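P800 reaction center core protein (Heliobacterium modesticaldum, PDB 5V8K) forms the homodimeric core of a photosynthetic reaction center, carrying bacteriochlorophyll g pigments and a [4Fe-4S] cluster that serve light-driven electron transfer across the membrane. Local coordinates at the interface of chains A and B. Numbering follows the deposited sequence. Chains: chain A/B, p800 reaction center core protein.

Contact 1: the interface of chains A and B. Residues chain A 433, 538-543, 575, 579; chain B 433-434, 539-541, 575, 579.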
# COMPACT_ATOMS: atom_id res chain seq x y z
N CYS A 433 2.84 5.31 20.85
CA CYS A 433 3.57 5.90 19.75
C CYS A 433 2.86 7.10 19.16
O CYS A 433 1.66 7.08 18.90
CB CYS A 433 3.80 4.90 18.62
SG CYS A 433 3.25 3.22 18.75
N MET A 538 9.94 0.90 7.44
CA MET A 538 10.34 1.98 8.33
C MET A 538 9.19 2.55 9.14
O MET A 538 9.43 3.18 10.18
CB MET A 538 10.93 3.15 7.53
CG MET A 538 12.23 2.88 6.80
SD MET A 538 12.56 4.17 5.56
CE MET A 538 12.09 5.53 6.51
N LEU A 539 7.95 2.44 8.66
CA LEU A 539 6.81 3.04 9.34
C LEU A 539 6.04 2.05 10.21
O LEU A 539 5.40 2.48 11.17
CB LEU A 539 5.86 3.68 8.33
CG LEU A 539 6.48 4.83 7.55
CD1 LEU A 539 5.72 5.19 6.33
CD2 LEU A 539 6.58 6.07 8.41
N PHE A 540 6.07 0.74 9.91
CA PHE A 540 5.44 -0.24 10.76
C PHE A 540 6.13 -0.32 12.12
O PHE A 540 7.30 0.07 12.30
CB PHE A 540 5.46 -1.63 10.13
CG PHE A 540 4.40 -1.87 9.08
CD1 PHE A 540 3.86 -0.84 8.35
CD2 PHE A 540 3.98 -3.15 8.81
CE1 PHE A 540 2.93 -1.06 7.37
CE2 PHE A 540 3.06 -3.41 7.82
CZ PHE A 540 2.51 -2.38 7.10
N GLN A 541 5.38 -0.86 13.09
CA GLN A 541 5.88 -1.17 14.44
C GLN A 541 6.87 -2.32 14.43
O GLN A 541 6.57 -3.40 14.96
CB GLN A 541 4.70 -1.53 15.37
CG GLN A 541 3.81 -0.37 15.72
CD GLN A 541 2.50 -0.84 16.30
OE1 GLN A 541 2.48 -1.80 17.06
NE2 GLN A 541 1.41 -0.19 15.93
N TYR A 542 8.03 -2.14 13.80
CA TYR A 542 8.95 -3.25 13.59
C TYR A 542 10.42 -2.82 13.66
O TYR A 542 11.30 -3.52 13.13
CB TYR A 542 8.64 -3.94 12.25
CG TYR A 542 7.75 -5.16 12.42
CD1 TYR A 542 8.28 -6.37 12.80
CD2 TYR A 542 6.39 -5.08 12.19
CE1 TYR A 542 7.49 -7.47 12.99
CE2 TYR A 542 5.56 -6.18 12.38
CZ TYR A 542 6.11 -7.38 12.77
OH TYR A 542 5.30 -8.48 12.95
N ARG A 543 10.71 -1.72 14.34
CA ARG A 543 12.07 -1.21 14.32
C ARG A 543 13.03 -2.13 15.06
O ARG A 543 14.17 -2.31 14.63
CB ARG A 543 12.11 0.17 14.93
CG ARG A 543 13.44 0.89 14.63
CD ARG A 543 14.47 0.71 15.74
NE ARG A 543 15.77 1.22 15.34
CZ ARG A 543 16.83 1.22 16.15
NH1 ARG A 543 16.72 0.73 17.36
NH2 ARG A 543 17.98 1.71 15.73
N LEU A 575 13.59 5.04 15.46
CA LEU A 575 12.18 5.39 15.36
C LEU A 575 12.03 6.75 14.71
O LEU A 575 11.28 6.91 13.74
CB LEU A 575 11.50 5.39 16.74
CG LEU A 575 11.40 4.03 17.46
CD1 LEU A 575 10.82 4.23 18.79
CD2 LEU A 575 10.54 3.00 16.68
N LYS A 579 10.67 7.38 10.82
CA LYS A 579 9.37 8.03 10.65
C LYS A 579 9.49 9.25 9.75
O LYS A 579 8.63 9.47 8.89
CB LYS A 579 8.77 8.39 12.01
CG LYS A 579 7.65 7.50 12.42
CD LYS A 579 7.55 7.28 13.92
CE LYS A 579 7.50 8.55 14.74
NZ LYS A 579 6.81 8.23 16.08
N CYS B 433 10.60 -2.25 18.81
CA CYS B 433 9.38 -2.96 18.47
C CYS B 433 9.64 -4.27 17.74
O CYS B 433 10.44 -4.33 16.80
CB CYS B 433 8.46 -2.12 17.58
SG CYS B 433 8.90 -0.46 17.12
N SER B 434 8.87 -5.29 18.13
CA SER B 434 8.69 -6.54 17.40
C SER B 434 9.93 -7.42 17.37
O SER B 434 10.26 -7.99 16.33
CB SER B 434 8.21 -6.27 15.99
OG SER B 434 6.87 -5.86 16.01
N LEU B 539 -0.97 -0.85 11.93
CA LEU B 539 0.37 -1.40 11.87
C LEU B 539 1.47 -0.34 11.94
O LEU B 539 2.57 -0.67 12.38
CB LEU B 539 0.55 -2.23 10.59
CG LEU B 539 -0.37 -3.45 10.51
CD1 LEU B 539 -0.48 -4.00 9.14
CD2 LEU B 539 0.13 -4.54 11.41
N PHE B 540 1.19 0.91 11.55
CA PHE B 540 2.17 1.96 11.70
C PHE B 540 2.44 2.27 13.17
O PHE B 540 1.64 1.95 14.07
CB PHE B 540 1.71 3.26 11.03
CG PHE B 540 1.90 3.30 9.52
CD1 PHE B 540 1.94 2.15 8.78
CD2 PHE B 540 2.02 4.51 8.88
CE1 PHE B 540 2.08 2.20 7.41
CE2 PHE B 540 2.14 4.59 7.52
CZ PHE B 540 2.19 3.45 6.76
N GLN B 541 3.60 2.90 13.41
CA GLN B 541 4.00 3.41 14.73
C GLN B 541 3.15 4.60 15.15
O GLN B 541 3.66 5.73 15.24
CB GLN B 541 5.48 3.84 14.69
CG GLN B 541 6.46 2.71 14.59
CD GLN B 541 7.82 3.19 14.18
OE1 GLN B 541 8.26 4.23 14.64
NE2 GLN B 541 8.50 2.44 13.33
N LEU B 575 -1.23 -2.23 21.04
CA LEU B 575 -0.15 -2.66 20.15
C LEU B 575 -0.36 -4.10 19.74
O LEU B 575 -0.34 -4.42 18.55
CB LEU B 575 1.23 -2.50 20.83
CG LEU B 575 1.67 -1.06 21.15
CD1 LEU B 575 2.95 -1.11 21.87
CD2 LEU B 575 1.84 -0.19 19.87
N LYS B 579 -1.60 -5.32 15.95
CA LYS B 579 -0.64 -6.04 15.12
C LYS B 579 -1.22 -7.37 14.65
O LYS B 579 -1.05 -7.75 13.49
CB LYS B 579 0.68 -6.25 15.88
CG LYS B 579 1.77 -5.36 15.40
CD LYS B 579 2.75 -4.94 16.48
CE LYS B 579 3.34 -6.09 17.27
NZ LYS B 579 4.69 -5.62 17.87
O HOH W 1 10.85 4.17 12.50
O HOH W 2 -0.88 -1.90 16.94
O HOH W 3 4.19 -3.13 18.74

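Contact 2: the interface of chains A and B. Residues chain A 340-341, 344-345, 468, 502-503; chain B 514, 519-520, 522-523, 526.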
# COMPACT_ATOMS: atom_id res chain seq x y z
N THR A 340 -20.98 3.80 -7.32
CA THR A 340 -19.98 2.86 -7.83
C THR A 340 -20.57 1.47 -7.93
O THR A 340 -20.40 0.79 -8.95
CB THR A 340 -18.75 2.84 -6.90
OG1 THR A 340 -18.07 4.09 -6.95
CG2 THR A 340 -17.73 1.77 -7.28
N ILE A 341 -21.27 1.04 -6.87
CA ILE A 341 -21.92 -0.27 -6.83
C ILE A 341 -22.95 -0.36 -7.95
O ILE A 341 -23.07 -1.40 -8.60
CB ILE A 341 -22.55 -0.51 -5.45
CG1 ILE A 341 -21.43 -0.79 -4.44
CG2 ILE A 341 -23.54 -1.67 -5.44
CD1 ILE A 341 -21.97 -0.82 -3.02
N ILE A 344 -21.03 -0.63 -11.32
CA ILE A 344 -20.37 -1.93 -11.44
C ILE A 344 -21.37 -2.98 -11.90
O ILE A 344 -21.08 -3.76 -12.81
CB ILE A 344 -19.72 -2.32 -10.11
CG1 ILE A 344 -18.40 -1.55 -9.87
CG2 ILE A 344 -19.42 -3.84 -10.05
CD1 ILE A 344 -17.85 -1.73 -8.44
N HIS A 345 -22.57 -3.00 -11.28
CA HIS A 345 -23.52 -4.10 -11.42
C HIS A 345 -24.62 -3.79 -12.42
O HIS A 345 -25.62 -4.51 -12.46
CB HIS A 345 -24.12 -4.46 -10.05
CG HIS A 345 -23.14 -5.04 -9.10
ND1 HIS A 345 -22.42 -4.26 -8.21
CD2 HIS A 345 -22.72 -6.31 -8.89
CE1 HIS A 345 -21.60 -5.03 -7.51
NE2 HIS A 345 -21.76 -6.27 -7.91
N VAL A 468 -15.82 4.28 -10.63
CA VAL A 468 -15.62 3.63 -11.93
C VAL A 468 -16.32 4.42 -13.02
O VAL A 468 -16.96 5.43 -12.74
CB VAL A 468 -16.11 2.17 -11.91
CG1 VAL A 468 -15.32 1.38 -10.90
CG2 VAL A 468 -17.55 2.10 -11.58
N TYR A 502 -12.11 7.37 -10.95
CA TYR A 502 -10.65 7.36 -10.84
C TYR A 502 -10.05 5.99 -11.13
O TYR A 502 -8.93 5.88 -11.67
CB TYR A 502 -10.22 7.85 -9.46
CG TYR A 502 -10.20 6.81 -8.37
CD1 TYR A 502 -9.06 6.08 -8.11
CD2 TYR A 502 -11.32 6.58 -7.56
CE1 TYR A 502 -9.03 5.13 -7.12
CE2 TYR A 502 -11.29 5.63 -6.55
CZ TYR A 502 -10.14 4.91 -6.34
OH TYR A 502 -10.11 3.97 -5.32
N PHE A 503 -10.74 4.92 -10.74
CA PHE A 503 -10.22 3.57 -10.96
C PHE A 503 -10.16 3.24 -12.46
O PHE A 503 -9.17 2.71 -12.95
CB PHE A 503 -11.08 2.60 -10.15
CG PHE A 503 -10.67 1.16 -10.22
CD1 PHE A 503 -11.10 0.37 -11.26
CD2 PHE A 503 -9.97 0.56 -9.16
CE1 PHE A 503 -10.76 -0.95 -11.32
CE2 PHE A 503 -9.63 -0.82 -9.22
CZ PHE A 503 -10.03 -1.55 -10.30
N PHE B 514 -14.70 -6.38 -15.17
CA PHE B 514 -15.87 -5.54 -15.36
C PHE B 514 -17.02 -6.29 -16.03
O PHE B 514 -18.18 -5.88 -15.90
CB PHE B 514 -15.53 -4.27 -16.19
CG PHE B 514 -14.87 -3.21 -15.40
CD1 PHE B 514 -15.63 -2.31 -14.66
CD2 PHE B 514 -13.48 -3.13 -15.34
CE1 PHE B 514 -15.02 -1.35 -13.85
CE2 PHE B 514 -12.84 -2.16 -14.55
CZ PHE B 514 -13.60 -1.26 -13.82
N GLY B 519 -19.74 -7.80 -12.95
CA GLY B 519 -18.75 -6.87 -12.46
C GLY B 519 -18.31 -7.06 -11.02
O GLY B 519 -17.44 -6.32 -10.54
N HIS B 520 -18.85 -8.06 -10.32
CA HIS B 520 -18.71 -8.11 -8.87
C HIS B 520 -17.25 -8.12 -8.40
O HIS B 520 -16.96 -7.57 -7.34
CB HIS B 520 -19.44 -9.32 -8.30
CG HIS B 520 -19.54 -9.24 -6.82
ND1 HIS B 520 -20.23 -8.23 -6.21
CD2 HIS B 520 -18.89 -9.91 -5.85
CE1 HIS B 520 -20.07 -8.32 -4.90
NE2 HIS B 520 -19.24 -9.32 -4.67
N ILE B 522 -14.89 -6.36 -9.32
CA ILE B 522 -14.43 -5.00 -9.08
C ILE B 522 -14.83 -4.53 -7.68
O ILE B 522 -14.04 -3.91 -6.96
CB ILE B 522 -14.95 -4.05 -10.18
CG1 ILE B 522 -14.46 -4.50 -11.55
CG2 ILE B 522 -14.52 -2.58 -9.94
CD1 ILE B 522 -12.98 -4.56 -11.74
N GLN B 523 -16.07 -4.80 -7.27
CA GLN B 523 -16.49 -4.52 -5.89
C GLN B 523 -15.57 -5.21 -4.88
O GLN B 523 -15.13 -4.60 -3.91
CB GLN B 523 -17.95 -4.93 -5.68
CG GLN B 523 -18.35 -4.99 -4.19
CD GLN B 523 -19.79 -4.75 -3.94
OE1 GLN B 523 -20.45 -4.02 -4.68
NE2 GLN B 523 -20.30 -5.30 -2.84
N LEU B 526 -12.20 -3.29 -4.81
CA LEU B 526 -12.30 -1.99 -4.15
C LEU B 526 -12.48 -2.14 -2.65
O LEU B 526 -11.84 -1.41 -1.88
CB LEU B 526 -13.46 -1.18 -4.73
CG LEU B 526 -13.26 -0.64 -6.14
CD1 LEU B 526 -14.58 -0.10 -6.64
CD2 LEU B 526 -12.26 0.43 -6.13
O HOH W 4 -18.97 -3.74 -14.64

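Contact 1: the interface of chains A and B
In this homodimeric type I reaction center, a member of the PsaA/PsaB family, the segments that leave helix 520-539 of each chain cross at the two-fold axis, where A:Phe540 and B:Phe540 form an antiparallel beta bridge. A:Gln541 and B:Gln541 each bury more surface than any other residue of their side. B:Gln541 N donates to A:Leu539 O at 2.9 Å, nearly along the C=O axis. Its chain, with CG anti to the carbonyl carbon (chi1 -70°) and extended beyond, carries the amide back to the partner segment, where NE2 reaches A:Phe540 O at 2.8 Å, almost straight (176° at H) but from above the carbonyl plane. The same NE2 binds a water held by A:Met538 O and A:Leu575 O, while OE1 lies against A:Leu575 CD2. The twin A:Gln541 has its OE1 2.7 Å from a water also bound by B:Lys579 NZ. Its backbone O accepts B:Ser434 OG at 2.7 Å, in the carbonyl plane. The two Phe540 side chains cross obliquely, A:Phe540 CE1 lying 3.4 Å from B:Phe540 CE1. B:Leu539 CB sits over the face of the A:Phe540 ring, 3.8 Å from its centre. An alanine in place of A:Phe540 would probably loosen this packing against B:Leu539 and B:Phe540. On the side of A:Gln541 toward the [4Fe-4S] site, A:Arg543 N donates to the cluster ligand B:Cys433 SG at 3.5 Å, a bond that may temper the charge on its sulfur.

Contact 2: the interface of chains A and B
A:His345 has CG anti to its carbonyl carbon (chi1 -66°), whereas B:His520 has CG anti to the backbone N (chi1 -168°), and these torsions bring the two imidazoles together at the interface of this PsaA/PsaB-family reaction center. A:His345 follows the end of transmembrane helix 311-344, and B:His520 opens helix 520-539. B:His520 ND1 donates to A:His345 NE2 at 3.0 Å, nearly straight and close to both ring planes, so the rings meet through their nitrogen edges and not through their faces. The A:His345 ring is fixed from behind, its ND1 donating in plane to a lone pair of A:Ile341 O at 3.0 Å, one turn back in its own chain. The pairing of ND1 with this carbonyl would probably favour a tautomer in which NE2 can accept. B:Gln523, extended beyond a CG that is anti to its backbone N, crosses the imidazole at about a right angle; its amide oxygen OE1 lies 3.2 Å from A:His345 CE1 and also faces A:Ile341 CG1.

A:Ile344 buries more surface than any other residue in the patch. Its CG2 branch, anti to the backbone N, approaches B:Gly519 O and also lies against one face of the A:His345 ring, offset toward the rim. The other branch ends in CD1, 3.8 Å from B:Ile522 CG2, and lies along the first turn of helix 520-539. A water joins A:Ile344 O to B:Phe514 O. Farther along, A:Phe503 and B:Phe514 slide past each other in opposite directions, A:Phe503 CE1 lying 3.8 Å from B:Phe514 CZ. B:Ile522 CG1 backs the B:Phe514 ring over its centre, and A:Val468 CG1 touches the CE1 rim. B:Leu526 meets A:Thr340 tip to tip, CD1 to CG2 at 3.7 Å, while its CD2 packs on A:Phe503.

The C-alpha centres of contact 1 and contact 2 lie about 33 Å apart, and helix 520-539 runs between them: its first two turns, with the residues just before them, supply chain B's part of contact 2, and its last residues lead into contact 1. No residue belongs to both. Contact 1 brings the two chains together at the symmetry axis beside the cluster-binding cysteines, whereas contact 2 joins different segments away from that centre and so recurs with the chains exchanged. Fixing the helix near both ends would probably hold the two subunits in register along its length, keeping pigments and cluster in a symmetric relation.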